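PDB 1XDI: Rv3303c-lpdA, which uses NADH or NADPH to reduce quinones such as menadione through a bound FAD, and may thereby raise resistance to reactive oxygen intermediates. Local coordinates for residues S51-A56 / A88-L93; G194-D199 / A354-R359; A43-C48 / A96-I101. One frame throughout, in Å; residues are numbered along the deposited sequence.

Contact 1. Residues S51-A56 / A88-L93. With FAD (flavin-adenine dinucleotide), chain C.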
loop_
_atom_site.group_PDB
_atom_site.type_symbol
_atom_site.label_atom_id
_atom_site.label_comp_id
_atom_site.label_asym_id
_atom_site.label_seq_id
_atom_site.Cartn_x
_atom_site.Cartn_y
_atom_site.Cartn_z
ATOM N N SER A 51 17.239 -11.345 -33.304
ATOM C CA SER A 51 18.464 -10.643 -32.856
ATOM C C SER A 51 18.940 -11.148 -31.482
ATOM O O SER A 51 20.144 -11.406 -31.305
ATOM C CB SER A 51 18.298 -9.116 -32.785
ATOM O OG SER A 51 17.022 -8.744 -32.269
ATOM N N LYS A 52 18.017 -11.307 -30.520
ATOM C CA LYS A 52 18.379 -11.795 -29.197
ATOM C C LYS A 52 18.918 -13.200 -29.304
ATOM O O LYS A 52 19.805 -13.568 -28.547
ATOM C CB LYS A 52 17.184 -11.761 -28.215
ATOM C CG LYS A 52 16.954 -10.414 -27.419
ATOM C CD LYS A 52 16.495 -9.274 -28.304
ATOM C CE LYS A 52 17.512 -8.144 -28.359
ATOM N NZ LYS A 52 17.180 -7.140 -29.413
ATOM N N THR A 53 18.397 -13.988 -30.237
ATOM C CA THR A 53 18.895 -15.351 -30.408
ATOM C C THR A 53 20.308 -15.222 -30.947
ATOM O O THR A 53 21.276 -15.725 -30.352
ATOM C CB THR A 53 18.036 -16.131 -31.395
ATOM O OG1 THR A 53 16.674 -15.859 -31.078
ATOM C CG2 THR A 53 18.258 -17.656 -31.297
ATOM N N PHE A 54 20.431 -14.525 -32.066
ATOM C CA PHE A 54 21.746 -14.281 -32.681
ATOM C C PHE A 54 22.768 -13.833 -31.638
ATOM O O PHE A 54 23.866 -14.377 -31.567
ATOM C CB PHE A 54 21.639 -13.194 -33.765
ATOM C CG PHE A 54 22.869 -13.015 -34.554
ATOM C CD1 PHE A 54 23.220 -13.936 -35.501
ATOM C CD2 PHE A 54 23.720 -11.933 -34.307
ATOM C CE1 PHE A 54 24.438 -13.792 -36.221
ATOM C CE2 PHE A 54 24.945 -11.783 -35.023
ATOM C CZ PHE A 54 25.304 -12.719 -35.979
ATOM N N ILE A 55 22.386 -12.850 -30.826
ATOM C CA ILE A 55 23.255 -12.288 -29.793
ATOM C C ILE A 55 23.593 -13.275 -28.698
ATOM O O ILE A 55 24.693 -13.221 -28.151
ATOM C CB ILE A 55 22.640 -11.002 -29.173
ATOM C CG1 ILE A 55 22.740 -9.836 -30.162
ATOM C CG2 ILE A 55 23.320 -10.658 -27.933
ATOM C CD1 ILE A 55 22.083 -8.545 -29.698
ATOM N N ALA A 56 22.674 -14.187 -28.401
ATOM C CA ALA A 56 22.906 -15.191 -27.357
ATOM C C ALA A 56 23.943 -16.205 -27.793
ATOM O O ALA A 56 24.712 -16.709 -26.975
ATOM C CB ALA A 56 21.615 -15.914 -27.018
ATOM N N ALA A 88 20.756 -20.980 -38.713
ATOM C CA ALA A 88 19.774 -22.057 -38.722
ATOM C C ALA A 88 19.069 -22.131 -37.352
ATOM O O ALA A 88 17.873 -22.516 -37.235
ATOM C CB ALA A 88 20.459 -23.345 -39.051
ATOM N N ARG A 89 19.817 -21.760 -36.313
ATOM C CA ARG A 89 19.272 -21.803 -34.972
ATOM C C ARG A 89 18.426 -20.587 -34.839
ATOM O O ARG A 89 17.441 -20.576 -34.092
ATOM C CB ARG A 89 20.339 -21.758 -33.927
ATOM C CG ARG A 89 19.758 -21.775 -32.592
ATOM C CD ARG A 89 20.744 -21.219 -31.561
ATOM N NE ARG A 89 20.238 -21.413 -30.207
ATOM C CZ ARG A 89 20.575 -20.683 -29.151
ATOM N NH1 ARG A 89 21.444 -19.671 -29.256
ATOM N NH2 ARG A 89 20.018 -20.975 -27.978
ATOM N N VAL A 90 18.787 -19.548 -35.580
ATOM C CA VAL A 90 18.001 -18.344 -35.498
ATOM C C VAL A 90 16.647 -18.562 -36.123
ATOM O O VAL A 90 15.649 -18.190 -35.523
ATOM C CB VAL A 90 18.729 -17.169 -36.140
ATOM C CG1 VAL A 90 17.784 -15.969 -36.400
ATOM C CG2 VAL A 90 19.825 -16.791 -35.218
ATOM N N LYS A 91 16.574 -19.192 -37.293
ATOM C CA LYS A 91 15.257 -19.347 -37.877
ATOM C C LYS A 91 14.517 -20.381 -37.075
ATOM O O LYS A 91 13.409 -20.150 -36.615
ATOM C CB LYS A 91 15.320 -19.768 -39.340
ATOM C CG LYS A 91 16.336 -19.046 -40.095
ATOM C CD LYS A 91 15.775 -18.015 -41.024
ATOM C CE LYS A 91 16.938 -17.157 -41.673
ATOM N NZ LYS A 91 18.045 -17.959 -42.413
ATOM N N THR A 92 15.152 -21.515 -36.880
ATOM C CA THR A 92 14.535 -22.608 -36.136
ATOM C C THR A 92 13.832 -22.252 -34.790
ATOM O O THR A 92 12.667 -22.635 -34.574
ATOM C CB THR A 92 15.601 -23.749 -35.967
ATOM O OG1 THR A 92 15.222 -24.802 -36.830
ATOM C CG2 THR A 92 15.720 -24.249 -34.505
ATOM N N LEU A 93 14.546 -21.548 -33.899
ATOM C CA LEU A 93 14.008 -21.096 -32.596
ATOM C C LEU A 93 12.824 -20.139 -32.818
ATOM O O LEU A 93 11.793 -20.194 -32.139
ATOM C CB LEU A 93 15.078 -20.336 -31.820
ATOM C CG LEU A 93 14.725 -19.916 -30.404
ATOM C CD1 LEU A 93 16.016 -20.045 -29.661
ATOM C CD2 LEU A 93 14.097 -18.528 -30.265
HETATM P PA FAD C . 4.538 -6.659 -34.953
HETATM O O1A FAD C . 5.457 -5.875 -35.882
HETATM O O2A FAD C . 5.217 -7.617 -33.976
HETATM O O5B FAD C . 3.598 -7.417 -35.884
HETATM C C5B FAD C . 2.338 -6.981 -36.398
HETATM C C4B FAD C . 2.055 -8.130 -37.342
HETATM O O4B FAD C . 0.809 -7.999 -37.977
HETATM C C3B FAD C . 3.102 -8.407 -38.550
HETATM O O3B FAD C . 4.081 -9.402 -38.250
HETATM C C2B FAD C . 2.286 -8.752 -39.705
HETATM O O2B FAD C . 2.236 -10.115 -40.135
HETATM C C1B FAD C . 0.880 -8.334 -39.357
HETATM N N9A FAD C . 0.253 -7.377 -40.179
HETATM C C8A FAD C . 0.651 -6.179 -40.739
HETATM N N7A FAD C . -0.272 -5.609 -41.471
HETATM C C5A FAD C . -1.333 -6.462 -41.398
HETATM C C6A FAD C . -2.627 -6.466 -41.946
HETATM N N6A FAD C . -3.071 -5.503 -42.726
HETATM N N1A FAD C . -3.456 -7.529 -41.650
HETATM C C2A FAD C . -3.055 -8.538 -40.860
HETATM N N3A FAD C . -1.798 -8.611 -40.277
HETATM C C4A FAD C . -1.019 -7.468 -40.653
HETATM N N1 FAD C . 11.121 -4.902 -28.354
HETATM C C2 FAD C . 11.360 -5.353 -27.085
HETATM O O2 FAD C . 10.506 -5.242 -26.184
HETATM N N3 FAD C . 12.573 -5.940 -26.807
HETATM C C4 FAD C . 13.593 -6.136 -27.696
HETATM O O4 FAD C . 14.629 -6.681 -27.320
HETATM C C4X FAD C . 13.357 -5.692 -28.929
HETATM N N5 FAD C . 14.402 -5.895 -29.874
HETATM C C5X FAD C . 14.151 -5.428 -31.190
HETATM C C6 FAD C . 15.123 -5.604 -32.199
HETATM C C7 FAD C . 14.930 -5.155 -33.533
HETATM C C7M FAD C . 16.029 -5.387 -34.599
HETATM C C8 FAD C . 13.709 -4.487 -33.839
HETATM C C8M FAD C . 13.403 -3.946 -35.226
HETATM C C9 FAD C . 12.740 -4.315 -32.893
HETATM C C9A FAD C . 12.899 -4.774 -31.590
HETATM N N10 FAD C . 11.887 -4.631 -30.524
HETATM C C10 FAD C . 12.110 -5.082 -29.254
HETATM C "C1'" FAD C . 10.663 -4.039 -30.907
HETATM C "C2'" FAD C . 9.481 -4.962 -30.932
HETATM O "O2'" FAD C . 9.793 -6.101 -31.809
HETATM C "C3'" FAD C . 8.231 -4.291 -31.429
HETATM O "O3'" FAD C . 7.850 -3.324 -30.486
HETATM C "C4'" FAD C . 7.017 -5.191 -31.547
HETATM O "O4'" FAD C . 7.453 -6.155 -32.577
HETATM C "C5'" FAD C . 5.805 -4.633 -32.115
HETATM O "O5'" FAD C . 4.772 -5.604 -32.031
HETATM P P FAD C . 3.367 -5.442 -32.691
HETATM O O1P FAD C . 2.635 -6.574 -32.253
HETATM O O2P FAD C . 2.748 -4.114 -32.491
HETATM O O3P FAD C . 3.755 -5.545 -34.180
#
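Thr53 and Leu93 meet tip to tip where two helices of the FAD-binding, Rossmann-type part of this flavoprotein disulfide reductase fold pack together. The short segments run roughly antiparallel, 140° between their N-to-C directions, with axes 9.1 Å apart at closest approach. The apolar contacts involve Thr53 and Phe54. The Thr53 methyl CG2, placed anti to the backbone N, comes within 3.7 Å of Leu93 CD1, while Leu93 CD2 lies near Thr53 OG1; that hydroxyl is hydrogen-bonded to Val49 O within its own helix. Val90 CG2 approaches Phe54 N at 3.9 Å and sits at the edge of the Phe54 ring, near its plane. Arg89 adds a different touch: its chain extends from CG to NE, and Thr53 CG2 lies over one guanidinium face, offset toward the rim. The polar end of Arg89 binds elsewhere, through NH1 to Ser57 OG and through NH2 to Met394 O of the second subunit, so this helix pair also borders the subunit interface. Of the two segments, 51-56 is the one that bonds to the cofactor. The Lys52 chain bends at chi2 and chi3 on its way to the flavin, and its ammonium also forms a salt bridge with Glu196. Lys52 NZ donates to FAD N5 at 3.1 Å and, weakly, to FAD O4 at 3.3 Å; Ser51 OG accepts from the same Lys52 NZ at 3.3 Å.

Contact 2. Residues G194-D199 / A354-R359; sequences GAEFVD and ATVFTR
Glu196 and Phe357 lie side by side, their side chains pointing the same way, where a helix of the Rossmann-type nucleotide-binding fold meets strand 353-356 and the loop that follows it in the dimerisation domain. Phe357 is the centre of an inverse gamma turn. The carboxylate and ring planes are 70° apart, and Glu196 OE2 lies at the ring edge, in its plane. That oxygen accepts the nearly straight bond from Phe357 N (2.8 Å, 170° at the hydrogen), which arrives from above the carboxylate plane. The Glu196 chain is extended beyond CG, with CD anti (chi2 175°), which carries the carboxylate out to Phe357 N. Glu196 CG itself lies 4.0 Å from Val356 CG1. The other carboxylate oxygen, OE1, has its partner in Lys52, while the Phe357 side chain borders the flavin cofactor. Asp199 meets two neighbours in different orientations. Against Thr358 it crosses at about a right angle, with CB 3.8 Å from Thr358 CG2. Against Arg359 the side chains cross obliquely, although the carboxylate and guanidinium planes are close to parallel. Asp199 OD1 forms a salt bridge with Arg359 NH2 at 3.1 Å and a second one with Arg236, so one buried carboxylate oxygen serves two arginines. Backbone and side chain of Arg359 thus hold separate oxygens: Arg359 N donates to Asp199 OD2 at 2.7 Å, reaching it on the syn side, tilted out of the carboxylate plane.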
loop_
_atom_site.group_PDB
_atom_site.type_symbol
_atom_site.label_atom_id
_atom_site.label_comp_id
_atom_site.label_asym_id
_atom_site.label_seq_id
_atom_site.Cartn_x
_atom_site.Cartn_y
_atom_site.Cartn_z
ATOM N N GLY A 194 21.231 -0.663 -33.784
ATOM C CA GLY A 194 22.498 -0.731 -34.476
ATOM C C GLY A 194 23.493 -1.078 -33.370
ATOM O O GLY A 194 24.432 -1.884 -33.544
ATOM N N ALA A 195 23.282 -0.492 -32.191
ATOM C CA ALA A 195 24.215 -0.732 -31.118
ATOM C C ALA A 195 24.348 -2.174 -30.796
ATOM O O ALA A 195 25.473 -2.667 -30.602
ATOM C CB ALA A 195 23.827 0.040 -29.879
ATOM N N GLU A 196 23.205 -2.857 -30.743
ATOM C CA GLU A 196 23.194 -4.275 -30.394
ATOM C C GLU A 196 23.959 -5.168 -31.395
ATOM O O GLU A 196 24.741 -6.050 -30.980
ATOM C CB GLU A 196 21.749 -4.771 -30.220
ATOM C CG GLU A 196 20.974 -4.250 -29.001
ATOM C CD GLU A 196 19.484 -4.711 -28.978
ATOM O OE1 GLU A 196 19.028 -5.331 -29.986
ATOM O OE2 GLU A 196 18.762 -4.446 -27.981
ATOM N N PHE A 197 23.771 -4.927 -32.689
ATOM C CA PHE A 197 24.430 -5.719 -33.727
ATOM C C PHE A 197 25.919 -5.407 -33.834
ATOM O O PHE A 197 26.719 -6.310 -34.055
ATOM C CB PHE A 197 23.732 -5.526 -35.094
ATOM C CG PHE A 197 22.450 -6.319 -35.236
ATOM C CD1 PHE A 197 22.447 -7.705 -35.127
ATOM C CD2 PHE A 197 21.256 -5.692 -35.484
ATOM C CE1 PHE A 197 21.261 -8.453 -35.275
ATOM C CE2 PHE A 197 20.065 -6.416 -35.635
ATOM C CZ PHE A 197 20.068 -7.805 -35.529
ATOM N N VAL A 198 26.305 -4.139 -33.675
ATOM C CA VAL A 198 27.697 -3.803 -33.724
ATOM C C VAL A 198 28.337 -4.666 -32.621
ATOM O O VAL A 198 29.368 -5.327 -32.834
ATOM C CB VAL A 198 27.889 -2.321 -33.401
ATOM C CG1 VAL A 198 29.346 -2.047 -32.905
ATOM C CG2 VAL A 198 27.508 -1.476 -34.601
ATOM N N ASP A 199 27.728 -4.667 -31.435
ATOM C CA ASP A 199 28.272 -5.429 -30.341
ATOM C C ASP A 199 28.317 -6.912 -30.698
ATOM O O ASP A 199 29.333 -7.575 -30.543
ATOM C CB ASP A 199 27.414 -5.181 -29.124
ATOM C CG ASP A 199 27.976 -5.814 -27.849
ATOM O OD1 ASP A 199 28.585 -6.916 -27.873
ATOM O OD2 ASP A 199 27.742 -5.227 -26.773
ATOM N N ALA A 354 13.033 -0.842 -19.905
ATOM C CA ALA A 354 13.565 -1.135 -21.225
ATOM C C ALA A 354 15.073 -1.465 -21.190
ATOM O O ALA A 354 15.857 -0.805 -20.469
ATOM C CB ALA A 354 13.283 0.045 -22.116
ATOM N N THR A 355 15.489 -2.492 -21.931
ATOM C CA THR A 355 16.900 -2.815 -21.921
ATOM C C THR A 355 17.474 -2.838 -23.316
ATOM O O THR A 355 16.747 -3.110 -24.256
ATOM C CB THR A 355 17.190 -4.184 -21.310
ATOM O OG1 THR A 355 17.508 -5.090 -22.368
ATOM C CG2 THR A 355 15.996 -4.738 -20.513
ATOM N N VAL A 356 18.768 -2.529 -23.437
ATOM C CA VAL A 356 19.520 -2.541 -24.706
ATOM C C VAL A 356 20.275 -3.830 -24.562
ATOM O O VAL A 356 20.953 -4.013 -23.565
ATOM C CB VAL A 356 20.630 -1.435 -24.770
ATOM C CG1 VAL A 356 21.497 -1.630 -26.023
ATOM C CG2 VAL A 356 20.046 -0.073 -24.769
ATOM N N PHE A 357 20.182 -4.722 -25.529
ATOM C CA PHE A 357 20.915 -5.987 -25.375
ATOM C C PHE A 357 22.401 -6.087 -25.853
ATOM O O PHE A 357 22.717 -6.861 -26.765
ATOM C CB PHE A 357 20.075 -7.129 -25.945
ATOM C CG PHE A 357 18.929 -7.535 -25.058
ATOM C CD1 PHE A 357 19.128 -8.427 -24.021
ATOM C CD2 PHE A 357 17.637 -7.019 -25.270
ATOM C CE1 PHE A 357 18.052 -8.801 -23.212
ATOM C CE2 PHE A 357 16.565 -7.398 -24.458
ATOM C CZ PHE A 357 16.780 -8.288 -23.434
ATOM N N THR A 358 23.292 -5.320 -25.201
ATOM C CA THR A 358 24.735 -5.298 -25.495
ATOM C C THR A 358 25.413 -6.212 -24.496
ATOM O O THR A 358 24.740 -6.964 -23.786
ATOM C CB THR A 358 25.291 -3.910 -25.249
ATOM O OG1 THR A 358 24.368 -3.210 -24.415
ATOM C CG2 THR A 358 25.453 -3.133 -26.524
ATOM N N ARG A 359 26.743 -6.201 -24.461
ATOM C CA ARG A 359 27.415 -6.962 -23.408
ATOM C C ARG A 359 28.355 -5.922 -22.820
ATOM O O ARG A 359 29.273 -5.416 -23.487
ATOM C CB ARG A 359 28.156 -8.218 -23.906
ATOM C CG ARG A 359 27.328 -9.541 -23.659
ATOM C CD ARG A 359 27.334 -10.597 -24.833
ATOM N NE ARG A 359 27.146 -9.912 -26.114
ATOM C CZ ARG A 359 27.503 -10.398 -27.297
ATOM N NH1 ARG A 359 28.068 -11.603 -27.345
ATOM N NH2 ARG A 359 27.329 -9.671 -28.413
#

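Contact 3. Residues A43-C48 / A96-I101. With FAD (flavin-adenine dinucleotide), chain C.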
loop_
_atom_site.group_PDB
_atom_site.type_symbol
_atom_site.label_atom_id
_atom_site.label_comp_id
_atom_site.label_asym_id
_atom_site.label_seq_id
_atom_site.Cartn_x
_atom_site.Cartn_y
_atom_site.Cartn_z
ATOM N N ALA A 43 8.017 -9.179 -34.254
ATOM C CA ALA A 43 8.769 -9.214 -32.994
ATOM C C ALA A 43 9.404 -10.586 -32.779
ATOM O O ALA A 43 10.574 -10.695 -32.347
ATOM C CB ALA A 43 7.863 -8.916 -31.809
ATOM N N VAL A 44 8.616 -11.625 -33.060
ATOM C CA VAL A 44 9.027 -13.010 -32.889
ATOM C C VAL A 44 9.684 -13.653 -34.113
ATOM O O VAL A 44 10.636 -14.425 -34.003
ATOM C CB VAL A 44 7.796 -13.849 -32.512
ATOM C CG1 VAL A 44 8.002 -15.352 -32.828
ATOM C CG2 VAL A 44 7.530 -13.678 -31.100
ATOM N N LEU A 45 9.146 -13.359 -35.282
ATOM C CA LEU A 45 9.656 -13.940 -36.522
ATOM C C LEU A 45 10.774 -13.154 -37.240
ATOM O O LEU A 45 11.534 -13.712 -38.043
ATOM C CB LEU A 45 8.488 -14.137 -37.511
ATOM C CG LEU A 45 7.510 -15.274 -37.191
ATOM C CD1 LEU A 45 6.452 -15.355 -38.240
ATOM C CD2 LEU A 45 8.251 -16.577 -37.072
ATOM N N ASP A 46 10.906 -11.875 -36.906
ATOM C CA ASP A 46 11.827 -11.051 -37.640
ATOM C C ASP A 46 12.873 -10.241 -36.933
ATOM O O ASP A 46 14.080 -10.345 -37.213
ATOM C CB ASP A 46 10.996 -10.103 -38.484
ATOM C CG ASP A 46 10.452 -10.770 -39.712
ATOM O OD1 ASP A 46 11.268 -11.463 -40.366
ATOM O OD2 ASP A 46 9.248 -10.603 -40.041
ATOM N N ASP A 47 12.378 -9.387 -36.050
ATOM C CA ASP A 47 13.221 -8.479 -35.342
ATOM C C ASP A 47 13.724 -8.916 -33.958
ATOM O O ASP A 47 14.891 -9.321 -33.766
ATOM C CB ASP A 47 12.477 -7.162 -35.218
ATOM C CG ASP A 47 11.633 -6.827 -36.439
ATOM O OD1 ASP A 47 12.122 -6.915 -37.580
ATOM O OD2 ASP A 47 10.461 -6.439 -36.246
ATOM N N CYS A 48 12.831 -8.812 -32.985
ATOM C CA CYS A 48 13.164 -9.110 -31.605
ATOM C C CYS A 48 13.704 -10.512 -31.254
ATOM O O CYS A 48 14.908 -10.671 -31.018
ATOM C CB CYS A 48 11.974 -8.759 -30.711
ATOM S SG CYS A 48 12.381 -9.070 -29.032
ATOM N N ALA A 96 9.688 -21.948 -33.487
ATOM C CA ALA A 96 9.082 -22.627 -32.344
ATOM C C ALA A 96 8.300 -21.652 -31.428
ATOM O O ALA A 96 7.250 -21.967 -30.879
ATOM C CB ALA A 96 10.169 -23.355 -31.564
ATOM N N GLN A 97 8.838 -20.460 -31.280
ATOM C CA GLN A 97 8.221 -19.422 -30.476
ATOM C C GLN A 97 6.888 -19.093 -31.153
ATOM O O GLN A 97 5.900 -18.829 -30.496
ATOM C CB GLN A 97 9.152 -18.195 -30.449
ATOM C CG GLN A 97 9.051 -17.345 -29.191
ATOM C CD GLN A 97 8.652 -18.126 -27.931
ATOM O OE1 GLN A 97 9.214 -19.182 -27.640
ATOM N NE2 GLN A 97 7.694 -17.579 -27.174
ATOM N N SER A 98 6.866 -19.124 -32.476
ATOM C CA SER A 98 5.676 -18.814 -33.209
ATOM C C SER A 98 4.716 -19.985 -33.085
ATOM O O SER A 98 3.509 -19.821 -32.929
ATOM C CB SER A 98 6.038 -18.614 -34.648
ATOM O OG SER A 98 4.874 -18.335 -35.380
ATOM N N ALA A 99 5.231 -21.195 -33.157
ATOM C CA ALA A 99 4.338 -22.332 -33.058
ATOM C C ALA A 99 3.682 -22.480 -31.665
ATOM O O ALA A 99 2.512 -22.859 -31.570
ATOM C CB ALA A 99 5.082 -23.582 -33.448
ATOM N N ASP A 100 4.434 -22.177 -30.602
ATOM C CA ASP A 100 3.902 -22.255 -29.251
ATOM C C ASP A 100 2.736 -21.311 -29.109
ATOM O O ASP A 100 1.697 -21.718 -28.615
ATOM C CB ASP A 100 4.970 -21.919 -28.210
ATOM C CG ASP A 100 5.991 -23.041 -28.042
ATOM O OD1 ASP A 100 6.001 -23.943 -28.885
ATOM O OD2 ASP A 100 6.789 -23.035 -27.085
ATOM N N ILE A 101 2.882 -20.072 -29.580
ATOM C CA ILE A 101 1.805 -19.079 -29.480
ATOM C C ILE A 101 0.561 -19.409 -30.319
ATOM O O ILE A 101 -0.608 -19.209 -29.893
ATOM C CB ILE A 101 2.297 -17.671 -29.905
ATOM C CG1 ILE A 101 3.597 -17.342 -29.180
ATOM C CG2 ILE A 101 1.248 -16.560 -29.545
ATOM C CD1 ILE A 101 4.126 -16.042 -29.658
HETATM P PA FAD C . 4.538 -6.659 -34.953
HETATM O O1A FAD C . 5.457 -5.875 -35.882
HETATM O O2A FAD C . 5.217 -7.617 -33.976
HETATM O O5B FAD C . 3.598 -7.417 -35.884
HETATM C C5B FAD C . 2.338 -6.981 -36.398
HETATM C C4B FAD C . 2.055 -8.130 -37.342
HETATM O O4B FAD C . 0.809 -7.999 -37.977
HETATM C C3B FAD C . 3.102 -8.407 -38.550
HETATM O O3B FAD C . 4.081 -9.402 -38.250
HETATM C C2B FAD C . 2.286 -8.752 -39.705
HETATM O O2B FAD C . 2.236 -10.115 -40.135
HETATM C C1B FAD C . 0.880 -8.334 -39.357
HETATM N N9A FAD C . 0.253 -7.377 -40.179
HETATM C C8A FAD C . 0.651 -6.179 -40.739
HETATM N N7A FAD C . -0.272 -5.609 -41.471
HETATM C C5A FAD C . -1.333 -6.462 -41.398
HETATM C C6A FAD C . -2.627 -6.466 -41.946
HETATM N N6A FAD C . -3.071 -5.503 -42.726
HETATM N N1A FAD C . -3.456 -7.529 -41.650
HETATM C C2A FAD C . -3.055 -8.538 -40.860
HETATM N N3A FAD C . -1.798 -8.611 -40.277
HETATM C C4A FAD C . -1.019 -7.468 -40.653
HETATM N N1 FAD C . 11.121 -4.902 -28.354
HETATM C C2 FAD C . 11.360 -5.353 -27.085
HETATM O O2 FAD C . 10.506 -5.242 -26.184
HETATM N N3 FAD C . 12.573 -5.940 -26.807
HETATM C C4 FAD C . 13.593 -6.136 -27.696
HETATM O O4 FAD C . 14.629 -6.681 -27.320
HETATM C C4X FAD C . 13.357 -5.692 -28.929
HETATM N N5 FAD C . 14.402 -5.895 -29.874
HETATM C C5X FAD C . 14.151 -5.428 -31.190
HETATM C C6 FAD C . 15.123 -5.604 -32.199
HETATM C C7 FAD C . 14.930 -5.155 -33.533
HETATM C C7M FAD C . 16.029 -5.387 -34.599
HETATM C C8 FAD C . 13.709 -4.487 -33.839
HETATM C C8M FAD C . 13.403 -3.946 -35.226
HETATM C C9 FAD C . 12.740 -4.315 -32.893
HETATM C C9A FAD C . 12.899 -4.774 -31.590
HETATM N N10 FAD C . 11.887 -4.631 -30.524
HETATM C C10 FAD C . 12.110 -5.082 -29.254
HETATM C "C1'" FAD C . 10.663 -4.039 -30.907
HETATM C "C2'" FAD C . 9.481 -4.962 -30.932
HETATM O "O2'" FAD C . 9.793 -6.101 -31.809
HETATM C "C3'" FAD C . 8.231 -4.291 -31.429
HETATM O "O3'" FAD C . 7.850 -3.324 -30.486
HETATM C "C4'" FAD C . 7.017 -5.191 -31.547
HETATM O "O4'" FAD C . 7.453 -6.155 -32.577
HETATM C "C5'" FAD C . 5.805 -4.633 -32.115
HETATM O "O5'" FAD C . 4.772 -5.604 -32.031
HETATM P P FAD C . 3.367 -5.442 -32.691
HETATM O O1P FAD C . 2.635 -6.574 -32.253
HETATM O O2P FAD C . 2.748 -4.114 -32.491
HETATM O O3P FAD C . 3.755 -5.545 -34.180
#
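Val44 crosses Gln97 at about a right angle, bringing the short helix 41-45 of the Rossmann-type FAD-binding fold against the long helix 83-107. In the first shell, Val44 CG1, anti to the backbone N (chi1 158°), lies 3.9 Å from Gln97 CB and 4.0 Å from Ser98 N. The other Val44 methyl, CG2, lies 4.4 Å from Ile101 CD1, a looser approach. Beside them Leu45 CD2 touches Ser98 CB at 3.9 Å, extending the apolar patch one residue along the short helix. What positions this patch lies in the next shell. Ser98 OG bonds to Ile39 O, linking the long helix to the loop just before helix 41-45. The Gln97 amide, carried away from Val44 by a bend at chi2, bonds to Lys393 and to the carbonyl of Thr388, both of the second subunit. Toward FAD, residues of segment 43-48 touch the flavin: Asp47 CB lies 3.3 Å from FAD C8 at the dimethylbenzene end, and Cys48 SG is 3.4 Å from FAD C4 on the pyrimidine side. The pyrophosphate is met by backbone: Ala43 N donates to FAD O2A at 3.2 Å, with 160° at the hydrogen.

In the fold
Contacts 1 and 3 share helix 83-107, and their centres are 11 Å apart; contact 1 is nested within the chain loop closed by contact 3. Segments 43-48 and 51-56 nearly follow one another in sequence, so this stretch of chain meets FAD from the pyrophosphate to flavin N5. Contact 2, centred 15 Å from contact 1, joins it through the salt bridge from Lys52 NZ to Glu196 OE1 at 2.6 Å and through Lys52 CE packing on Phe357 CD2 at 3.3 Å. The flavin-binding lysine therefore ties the cofactor to the domain junction. Contacts 2 and 3 do not touch, with nearest atoms about 6 Å apart, yet all three border the second subunit.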